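Local coordinates for protein tRNA (adenine(22)-N(1))-methyltransferase (Bacillus subtilis, PDB 6Q56) that catalyses the S-adenosyl-L-methionine-dependent methylation of adenine 22 of tRNA at N1, giving N(1)-methyladenosine, at residues E3-A14 with Y32-K42; S171-G179 with R227-I235. The protein carries 2 engineered substitutions. All blocks are in the same frame, centred on the assembly; numbering follows the deposited sequence.

Contact 1: residues E3-A14 with Y32-K42. Engineered in segment 32-42: Ser35 (natural residue Cys).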
loop_
_atom_site.group_PDB
_atom_site.type_symbol
_atom_site.label_atom_id
_atom_site.label_comp_id
_atom_site.label_asym_id
_atom_site.label_seq_id
_atom_site.Cartn_x
_atom_site.Cartn_y
_atom_site.Cartn_z
ATOM N N GLU A 3 -13.444 -19.378 11.242
ATOM C CA GLU A 3 -14.467 -18.648 10.503
ATOM C C GLU A 3 -13.977 -18.377 9.081
ATOM O O GLU A 3 -13.894 -19.298 8.277
ATOM C CB GLU A 3 -14.829 -17.355 11.241
ATOM C CG GLU A 3 -15.863 -17.536 12.341
ATOM C CD GLU A 3 -15.649 -16.613 13.519
ATOM O OE1 GLU A 3 -14.506 -16.161 13.722
ATOM O OE2 GLU A 3 -16.620 -16.356 14.249
ATOM N N LEU A 4 -13.680 -17.122 8.779
ATOM C CA LEU A 4 -13.187 -16.753 7.467
ATOM C C LEU A 4 -11.685 -16.813 7.513
ATOM O O LEU A 4 -11.082 -16.468 8.516
ATOM C CB LEU A 4 -13.605 -15.335 7.098
ATOM C CG LEU A 4 -15.052 -15.112 6.688
ATOM C CD1 LEU A 4 -15.305 -13.633 6.496
ATOM C CD2 LEU A 4 -15.372 -15.873 5.416
ATOM N N LYS A 5 -11.073 -17.244 6.425
ATOM C CA LYS A 5 -9.628 -17.311 6.370
ATOM C C LYS A 5 -9.133 -16.256 5.410
ATOM O O LYS A 5 -9.734 -16.006 4.379
ATOM C CB LYS A 5 -9.149 -18.693 5.940
ATOM C CG LYS A 5 -9.366 -19.771 6.985
ATOM C CD LYS A 5 -8.765 -19.385 8.325
ATOM C CE LYS A 5 -8.947 -20.488 9.353
ATOM N NZ LYS A 5 -10.359 -20.935 9.442
ATOM N N LEU A 6 -8.025 -15.631 5.757
ATOM C CA LEU A 6 -7.457 -14.604 4.918
ATOM C C LEU A 6 -6.114 -15.053 4.409
ATOM O O LEU A 6 -5.493 -15.936 4.974
ATOM C CB LEU A 6 -7.257 -13.322 5.707
ATOM C CG LEU A 6 -8.466 -12.469 6.062
ATOM C CD1 LEU A 6 -8.010 -11.321 6.938
ATOM C CD2 LEU A 6 -9.143 -11.955 4.810
ATOM N N SER A 7 -5.664 -14.414 3.345
ATOM C CA SER A 7 -4.369 -14.700 2.772
ATOM C C SER A 7 -3.323 -14.058 3.657
ATOM O O SER A 7 -3.629 -13.162 4.431
ATOM C CB SER A 7 -4.265 -14.121 1.364
ATOM O OG SER A 7 -4.460 -12.728 1.374
ATOM N N LYS A 8 -2.090 -14.520 3.542
ATOM C CA LYS A 8 -1.000 -13.968 4.320
ATOM C C LYS A 8 -0.997 -12.466 4.129
ATOM O O LYS A 8 -0.837 -11.699 5.065
ATOM C CB LYS A 8 0.337 -14.541 3.852
ATOM C CG LYS A 8 0.692 -15.884 4.459
ATOM C CD LYS A 8 2.020 -16.404 3.932
ATOM C CE LYS A 8 2.458 -17.683 4.626
ATOM N NZ LYS A 8 3.288 -17.424 5.834
ATOM N N ARG A 9 -1.175 -12.072 2.881
ATOM C CA ARG A 9 -1.183 -10.672 2.494
ATOM C C ARG A 9 -2.188 -9.832 3.278
ATOM O O ARG A 9 -1.818 -8.842 3.881
ATOM C CB ARG A 9 -1.452 -10.550 0.999
ATOM C CG ARG A 9 -1.273 -9.172 0.426
ATOM C CD ARG A 9 -1.281 -9.256 -1.082
ATOM N NE ARG A 9 -2.334 -10.141 -1.550
ATOM C CZ ARG A 9 -3.586 -9.762 -1.742
ATOM N NH1 ARG A 9 -3.947 -8.515 -1.515
ATOM N NH2 ARG A 9 -4.477 -10.630 -2.168
ATOM N N LEU A 10 -3.457 -10.219 3.253
ATOM C CA LEU A 10 -4.487 -9.472 3.960
ATOM C C LEU A 10 -4.420 -9.715 5.461
ATOM O O LEU A 10 -4.828 -8.876 6.248
ATOM C CB LEU A 10 -5.868 -9.801 3.411
ATOM C CG LEU A 10 -6.083 -9.385 1.958
ATOM C CD1 LEU A 10 -7.553 -9.433 1.585
ATOM C CD2 LEU A 10 -5.523 -7.998 1.714
ATOM N N GLN A 11 -3.890 -10.865 5.850
ATOM C CA GLN A 11 -3.740 -11.185 7.253
ATOM C C GLN A 11 -2.821 -10.133 7.830
ATOM O O GLN A 11 -3.081 -9.566 8.882
ATOM C CB GLN A 11 -3.131 -12.567 7.437
ATOM C CG GLN A 11 -3.112 -13.030 8.878
ATOM C CD GLN A 11 -4.483 -12.976 9.499
ATOM O OE1 GLN A 11 -5.442 -13.490 8.939
ATOM N NE2 GLN A 11 -4.584 -12.350 10.661
ATOM N N THR A 12 -1.738 -9.887 7.106
ATOM C CA THR A 12 -0.745 -8.904 7.488
ATOM C C THR A 12 -1.395 -7.542 7.637
ATOM O O THR A 12 -1.143 -6.839 8.598
ATOM C CB THR A 12 0.393 -8.832 6.454
ATOM O OG1 THR A 12 1.167 -10.032 6.511
ATOM C CG2 THR A 12 1.302 -7.652 6.720
ATOM N N VAL A 13 -2.238 -7.179 6.682
ATOM C CA VAL A 13 -2.923 -5.897 6.717
ATOM C C VAL A 13 -3.794 -5.782 7.960
ATOM O O VAL A 13 -3.755 -4.790 8.663
ATOM C CB VAL A 13 -3.785 -5.695 5.456
ATOM C CG1 VAL A 13 -4.663 -4.467 5.584
ATOM C CG2 VAL A 13 -2.908 -5.594 4.224
ATOM N N ALA A 14 -4.582 -6.813 8.212
ATOM C CA ALA A 14 -5.484 -6.835 9.354
ATOM C C ALA A 14 -4.788 -6.597 10.693
ATOM O O ALA A 14 -5.345 -5.959 11.569
ATOM C CB ALA A 14 -6.251 -8.151 9.392
ATOM N N TYR A 32 -14.158 -9.657 2.802
ATOM C CA TYR A 32 -13.607 -10.673 3.679
ATOM C C TYR A 32 -12.785 -10.048 4.793
ATOM O O TYR A 32 -12.991 -10.338 5.956
ATOM C CB TYR A 32 -12.744 -11.659 2.896
ATOM C CG TYR A 32 -13.518 -12.584 1.990
ATOM C CD1 TYR A 32 -14.745 -13.085 2.369
ATOM C CD2 TYR A 32 -13.008 -12.974 0.766
ATOM C CE1 TYR A 32 -15.454 -13.932 1.546
ATOM C CE2 TYR A 32 -13.707 -13.821 -0.060
ATOM C CZ TYR A 32 -14.929 -14.299 0.337
ATOM O OH TYR A 32 -15.630 -15.141 -0.476
ATOM N N LEU A 33 -11.854 -9.186 4.421
ATOM C CA LEU A 33 -10.992 -8.529 5.383
ATOM C C LEU A 33 -11.815 -7.846 6.465
ATOM O O LEU A 33 -11.622 -8.105 7.644
ATOM C CB LEU A 33 -10.086 -7.518 4.689
ATOM C CG LEU A 33 -9.335 -6.540 5.582
ATOM C CD1 LEU A 33 -8.385 -7.265 6.507
ATOM C CD2 LEU A 33 -8.583 -5.536 4.742
ATOM N N PRO A 34 -12.752 -6.991 6.077
ATOM C CA PRO A 34 -13.576 -6.303 7.073
ATOM C C PRO A 34 -14.441 -7.265 7.879
ATOM O O PRO A 34 -14.633 -7.053 9.064
ATOM C CB PRO A 34 -14.435 -5.341 6.241
ATOM C CG PRO A 34 -14.158 -5.644 4.815
ATOM C CD PRO A 34 -12.859 -6.369 4.753
ATOM N N SER A 35 -14.951 -8.311 7.249
ATOM C CA SER A 35 -15.772 -9.277 7.957
ATOM C C SER A 35 -14.900 -9.958 8.993
ATOM O O SER A 35 -15.291 -10.157 10.131
ATOM C CB SER A 35 -16.341 -10.311 6.992
ATOM O OG SER A 35 -17.383 -9.780 6.203
ATOM N N TYR A 36 -13.702 -10.302 8.559
ATOM C CA TYR A 36 -12.722 -10.963 9.404
ATOM C C TYR A 36 -12.325 -10.084 10.578
ATOM O O TYR A 36 -12.166 -10.568 11.687
ATOM C CB TYR A 36 -11.483 -11.323 8.583
ATOM C CG TYR A 36 -10.318 -11.845 9.382
ATOM C CD1 TYR A 36 -9.476 -10.983 10.053
ATOM C CD2 TYR A 36 -10.055 -13.196 9.450
ATOM C CE1 TYR A 36 -8.406 -11.452 10.774
ATOM C CE2 TYR A 36 -8.986 -13.675 10.169
ATOM C CZ TYR A 36 -8.166 -12.800 10.828
ATOM O OH TYR A 36 -7.108 -13.274 11.548
ATOM N N ALA A 37 -12.158 -8.793 10.325
ATOM C CA ALA A 37 -11.745 -7.856 11.361
ATOM C C ALA A 37 -12.806 -7.644 12.426
ATOM O O ALA A 37 -12.504 -7.611 13.609
ATOM C CB ALA A 37 -11.347 -6.529 10.744
ATOM N N VAL A 38 -14.045 -7.503 11.989
ATOM C CA VAL A 38 -15.162 -7.296 12.889
ATOM C C VAL A 38 -15.467 -8.561 13.681
ATOM O O VAL A 38 -15.701 -8.507 14.876
ATOM C CB VAL A 38 -16.399 -6.834 12.111
ATOM C CG1 VAL A 38 -17.624 -6.812 13.000
ATOM C CG2 VAL A 38 -16.143 -5.468 11.519
ATOM N N LEU A 39 -15.447 -9.699 13.006
ATOM C CA LEU A 39 -15.705 -10.974 13.657
ATOM C C LEU A 39 -14.668 -11.281 14.726
ATOM O O LEU A 39 -14.993 -11.811 15.776
ATOM C CB LEU A 39 -15.689 -12.105 12.642
ATOM C CG LEU A 39 -16.893 -12.261 11.728
ATOM C CD1 LEU A 39 -16.571 -13.237 10.620
ATOM C CD2 LEU A 39 -18.089 -12.738 12.519
ATOM N N ASN A 40 -13.418 -10.954 14.448
ATOM C CA ASN A 40 -12.354 -11.197 15.398
ATOM C C ASN A 40 -12.191 -10.030 16.349
ATOM O O ASN A 40 -11.213 -9.939 17.061
ATOM C CB ASN A 40 -11.044 -11.481 14.676
ATOM C CG ASN A 40 -11.076 -12.785 13.918
ATOM O OD1 ASN A 40 -10.501 -13.775 14.354
ATOM N ND2 ASN A 40 -11.762 -12.798 12.786
ATOM N N HIS A 41 -13.171 -9.144 16.341
ATOM C CA HIS A 41 -13.200 -7.980 17.215
ATOM C C HIS A 41 -12.008 -7.055 17.068
ATOM O O HIS A 41 -11.734 -6.245 17.941
ATOM C CB HIS A 41 -13.364 -8.448 18.653
ATOM C CG HIS A 41 -14.338 -9.572 18.789
ATOM N ND1 HIS A 41 -13.952 -10.859 19.090
ATOM C CD2 HIS A 41 -15.677 -9.614 18.607
ATOM C CE1 HIS A 41 -15.015 -11.640 19.112
ATOM N NE2 HIS A 41 -16.076 -10.908 18.824
ATOM N N LYS A 42 -11.313 -7.166 15.947
ATOM C CA LYS A 42 -10.180 -6.308 15.683
ATOM C C LYS A 42 -10.723 -4.935 15.353
ATOM O O LYS A 42 -10.103 -3.921 15.641
ATOM C CB LYS A 42 -9.361 -6.838 14.519
ATOM C CG LYS A 42 -8.631 -8.138 14.809
ATOM C CD LYS A 42 -7.546 -8.406 13.782
ATOM C CE LYS A 42 -6.594 -7.228 13.678
ATOM N NZ LYS A 42 -5.941 -6.883 14.970
#

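Contact 2: residues S171-G179 with R227-I235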
loop_
_atom_site.group_PDB
_atom_site.type_symbol
_atom_site.label_atom_id
_atom_site.label_comp_id
_atom_site.label_asym_id
_atom_site.label_seq_id
_atom_site.Cartn_x
_atom_site.Cartn_y
_atom_site.Cartn_z
ATOM N N SER A 171 18.390 8.173 2.565
ATOM C CA SER A 171 17.970 9.228 1.655
ATOM C C SER A 171 16.492 9.102 1.318
ATOM O O SER A 171 15.972 8.008 1.181
ATOM C CB SER A 171 18.786 9.184 0.369
ATOM O OG SER A 171 18.502 8.027 -0.381
ATOM N N LEU A 172 15.820 10.236 1.185
ATOM C CA LEU A 172 14.413 10.229 0.849
ATOM C C LEU A 172 14.249 9.475 -0.448
ATOM O O LEU A 172 13.342 8.680 -0.615
ATOM C CB LEU A 172 13.888 11.644 0.675
ATOM C CG LEU A 172 13.616 12.409 1.957
ATOM C CD1 LEU A 172 12.859 13.684 1.654
ATOM C CD2 LEU A 172 12.837 11.536 2.914
ATOM N N SER A 173 15.160 9.751 -1.362
ATOM C CA SER A 173 15.150 9.136 -2.671
ATOM C C SER A 173 15.047 7.622 -2.583
ATOM O O SER A 173 14.144 7.027 -3.147
ATOM C CB SER A 173 16.396 9.533 -3.450
ATOM O OG SER A 173 16.409 8.912 -4.704
ATOM N N ALA A 174 15.979 7.004 -1.878
ATOM C CA ALA A 174 15.979 5.556 -1.736
ATOM C C ALA A 174 14.867 5.078 -0.816
ATOM O O ALA A 174 14.118 4.178 -1.154
ATOM C CB ALA A 174 17.322 5.083 -1.222
ATOM N N GLY A 175 14.773 5.683 0.353
ATOM C CA GLY A 175 13.762 5.309 1.314
ATOM C C GLY A 175 12.388 5.213 0.696
ATOM O O GLY A 175 11.671 4.250 0.903
ATOM N N MET A 176 12.032 6.221 -0.080
ATOM C CA MET A 176 10.729 6.266 -0.715
ATOM C C MET A 176 10.521 5.171 -1.743
ATOM O O MET A 176 9.405 4.723 -1.955
ATOM C CB MET A 176 10.513 7.621 -1.372
ATOM C CG MET A 176 10.409 8.755 -0.384
ATOM S SD MET A 176 9.686 10.201 -1.143
ATOM C CE MET A 176 9.625 11.298 0.261
ATOM N N LEU A 177 11.599 4.741 -2.375
ATOM C CA LEU A 177 11.505 3.711 -3.390
ATOM C C LEU A 177 11.447 2.305 -2.824
ATOM O O LEU A 177 10.596 1.525 -3.201
ATOM C CB LEU A 177 12.683 3.803 -4.350
ATOM C CG LEU A 177 12.682 2.714 -5.413
ATOM C CD1 LEU A 177 11.515 2.893 -6.361
ATOM C CD2 LEU A 177 13.991 2.697 -6.166
ATOM N N VAL A 178 12.361 1.976 -1.932
ATOM C CA VAL A 178 12.397 0.633 -1.392
ATOM C C VAL A 178 11.767 0.474 -0.023
ATOM O O VAL A 178 11.473 -0.633 0.390
ATOM C CB VAL A 178 13.842 0.112 -1.352
ATOM C CG1 VAL A 178 14.459 0.196 -2.733
ATOM C CG2 VAL A 178 14.674 0.897 -0.363
ATOM N N GLY A 179 11.553 1.572 0.678
ATOM C CA GLY A 179 10.967 1.503 1.997
ATOM C C GLY A 179 12.014 1.720 3.062
ATOM O O GLY A 179 12.967 0.960 3.180
ATOM N N ARG A 227 19.062 5.201 -10.791
ATOM C CA ARG A 227 18.314 4.107 -10.192
ATOM C C ARG A 227 19.252 2.994 -9.754
ATOM O O ARG A 227 19.117 2.464 -8.666
ATOM C CB ARG A 227 17.271 3.573 -11.168
ATOM C CG ARG A 227 16.461 2.404 -10.645
ATOM C CD ARG A 227 15.701 2.765 -9.390
ATOM N NE ARG A 227 14.562 3.638 -9.654
ATOM C CZ ARG A 227 13.337 3.206 -9.925
ATOM N NH1 ARG A 227 13.081 1.912 -9.980
ATOM N NH2 ARG A 227 12.369 4.075 -10.144
ATOM N N MET A 228 20.198 2.642 -10.612
ATOM C CA MET A 228 21.147 1.586 -10.296
ATOM C C MET A 228 21.961 1.927 -9.061
ATOM O O MET A 228 22.071 1.123 -8.155
ATOM C CB MET A 228 22.071 1.311 -11.480
ATOM C CG MET A 228 21.388 0.614 -12.639
ATOM S SD MET A 228 22.358 0.621 -14.151
ATOM C CE MET A 228 23.890 -0.067 -13.559
ATOM N N GLU A 229 22.537 3.118 -9.028
ATOM C CA GLU A 229 23.342 3.521 -7.888
ATOM C C GLU A 229 22.500 3.490 -6.630
ATOM O O GLU A 229 22.941 3.026 -5.587
ATOM C CB GLU A 229 23.925 4.917 -8.093
ATOM C CG GLU A 229 24.503 5.538 -6.834
ATOM C CD GLU A 229 25.670 4.761 -6.266
ATOM O OE1 GLU A 229 26.372 4.082 -7.032
ATOM O OE2 GLU A 229 25.886 4.842 -5.049
ATOM N N LEU A 230 21.282 3.989 -6.755
ATOM C CA LEU A 230 20.339 4.033 -5.647
ATOM C C LEU A 230 20.119 2.643 -5.078
ATOM O O LEU A 230 20.221 2.425 -3.875
ATOM C CB LEU A 230 19.007 4.606 -6.114
ATOM C CG LEU A 230 18.068 5.078 -5.021
ATOM C CD1 LEU A 230 16.967 5.931 -5.612
ATOM C CD2 LEU A 230 17.491 3.894 -4.269
ATOM N N LEU A 231 19.814 1.703 -5.957
ATOM C CA LEU A 231 19.583 0.337 -5.545
ATOM C C LEU A 231 20.860 -0.274 -4.988
ATOM O O LEU A 231 20.830 -1.019 -4.024
ATOM C CB LEU A 231 19.059 -0.494 -6.710
ATOM C CG LEU A 231 17.650 -0.120 -7.150
ATOM C CD1 LEU A 231 17.198 -0.997 -8.299
ATOM C CD2 LEU A 231 16.689 -0.207 -5.979
ATOM N N LYS A 232 21.985 0.056 -5.596
ATOM C CA LYS A 232 23.255 -0.471 -5.143
ATOM C C LYS A 232 23.512 -0.076 -3.694
ATOM O O LYS A 232 24.053 -0.849 -2.926
ATOM C CB LYS A 232 24.392 0.013 -6.037
ATOM C CG LYS A 232 25.741 -0.562 -5.663
ATOM C CD LYS A 232 26.848 -0.071 -6.574
ATOM C CE LYS A 232 28.212 -0.374 -5.973
ATOM N NZ LYS A 232 29.324 -0.192 -6.940
ATOM N N GLU A 233 23.104 1.129 -3.330
ATOM C CA GLU A 233 23.297 1.634 -1.978
ATOM C C GLU A 233 22.388 0.964 -0.953
ATOM O O GLU A 233 22.651 1.024 0.239
ATOM C CB GLU A 233 23.085 3.152 -1.945
ATOM C CG GLU A 233 24.095 3.947 -2.759
ATOM C CD GLU A 233 23.764 5.426 -2.843
ATOM O OE1 GLU A 233 22.716 5.846 -2.315
ATOM O OE2 GLU A 233 24.557 6.177 -3.442
ATOM N N VAL A 234 21.313 0.335 -1.405
ATOM C CA VAL A 234 20.399 -0.309 -0.472
ATOM C C VAL A 234 20.607 -1.806 -0.285
ATOM O O VAL A 234 20.094 -2.374 0.660
ATOM C CB VAL A 234 18.935 -0.094 -0.872
ATOM C CG1 VAL A 234 18.562 1.369 -0.774
ATOM C CG2 VAL A 234 18.683 -0.623 -2.262
ATOM N N ILE A 235 21.346 -2.448 -1.173
ATOM C CA ILE A 235 21.568 -3.877 -1.042
ATOM C C ILE A 235 23.038 -4.206 -0.813
ATOM O O ILE A 235 23.444 -5.354 -0.936
ATOM C CB ILE A 235 21.072 -4.642 -2.273
ATOM C CG1 ILE A 235 21.988 -4.404 -3.459
ATOM C CG2 ILE A 235 19.665 -4.220 -2.634
ATOM C CD1 ILE A 235 21.497 -5.076 -4.713
#

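Contact 1: residues E3-A14 with Y32-K42
Leu4 and Tyr36 meet where the N-terminal segment 3-14 crosses the helix that follows the first strand of the Rossmann-like methyltransferase fold. The axes of helices 8-14 and 32-39 come within 10.4 Å of each other at 48°. Leu4, branched and wholly apolar, sets CD1 against CB of the engineered Ser35 at 3.5 Å and sends CD2 to the Tyr32 ring. Farther along, Leu33 fills the angle between the helices: CD1 lies 3.7 Å from Ala14 CB, whose small methyl leaves it room, and CD2 touches Val13 CG1.

Tyr36 reaches out with CG anti to its backbone N (chi1 172°), which brings its ring between the two segments. Leu6 CD1 makes a CH-pi contact over one face, 3.5 Å from the centroid, Asn40 ND2 lies over the opposite face, and Leu4 O sits at the edge. A phenylalanine here would keep the ring but would probably leave the Gln11 amide without its mate across the contact, held through Glu15 alone. That amide, its plane steeply inclined to the ring, donates through NE2 to Glu15; the same nitrogen gives Tyr36 OH a 2.8 Å hydrogen bond, bent to 144°.

Contact 2: residues S171-G179 with R227-I235
Ala174, whose methyl packs against Leu230, has a carbonyl oxygen gripped by two backbone donors of its own helix: Val178 N at 2.9 Å and, more weakly, Leu177 N. At the start of this short helix Ser171 is the N-cap, its OG taking a 3.1 Å bond from Ala174 N. Much of the backbone bonding of helix 172-178 is thus internal, though Met176 O accepts from Arg130, and the helix turns a largely apolar side to helix 215-234.

The two helices cross nearly at right angles, 79° with axes 9.9 Å apart at their closest. So steep a crossing concentrates the contact near one point, and alanine suits it because its lone methyl lets the partner come right up to the backbone. Leu230 drives in here: CD2 lies 3.3 Å from Ala174 CB, tighter than usual van der Waals contact, while its other methyl, CD1, rests by Ser173.

On one side of this point Leu177 lays CD2 over a face of the Arg227 guanidinium, 3.5 Å above the plane and offset toward its rim. Bends at chi2 (60°) and chi3 (73°) fold the arginine back over the leucine, so its long chain supplies apolar surface as well as charge; its side chain is about 8 Å from the nickel ion bound by His125 and His128. Leu231 CD2 touches both Leu177 CD2 and Val178 CG1, each at 4.0 Å. Farther along, the compact Val178 and Val234 meet tip to tip, CG2 to CG1 at 3.9 Å. Trp194 of helix 188-210 packs on Val178 and Leu231, and Val127 of helix 127-135 on Leu177.

Such interlocking of leucine, valine and alanine is ordinary hydrophobic helix packing; here it joins the last turns of the C-terminal helical hairpin, 188-210 with 215-234, to the helix leading out of the methyltransferase fold.

Overall arrangement
Contact 1 is complete before contact 2 begins along the chain, and they lie on opposite sides of its centre, with centres 32 Å apart and nearest atoms about 14 Å apart. Between them stands the seven-stranded mixed sheet, whose order 3-2-1-4-5-7-6 is that of class I methyltransferases. Contact 1 belongs to that fold: it sets the N-terminal helix 8-14 beside helix 32-39, the first helix after strand 21-26. Contact 2 comes after the last strand, 151-159, and packs helix 172-178 against the end of the C-terminal hairpin. One thus packs the beginning of the chain against the methyltransferase fold; the other packs its end against the helix that follows the last strand.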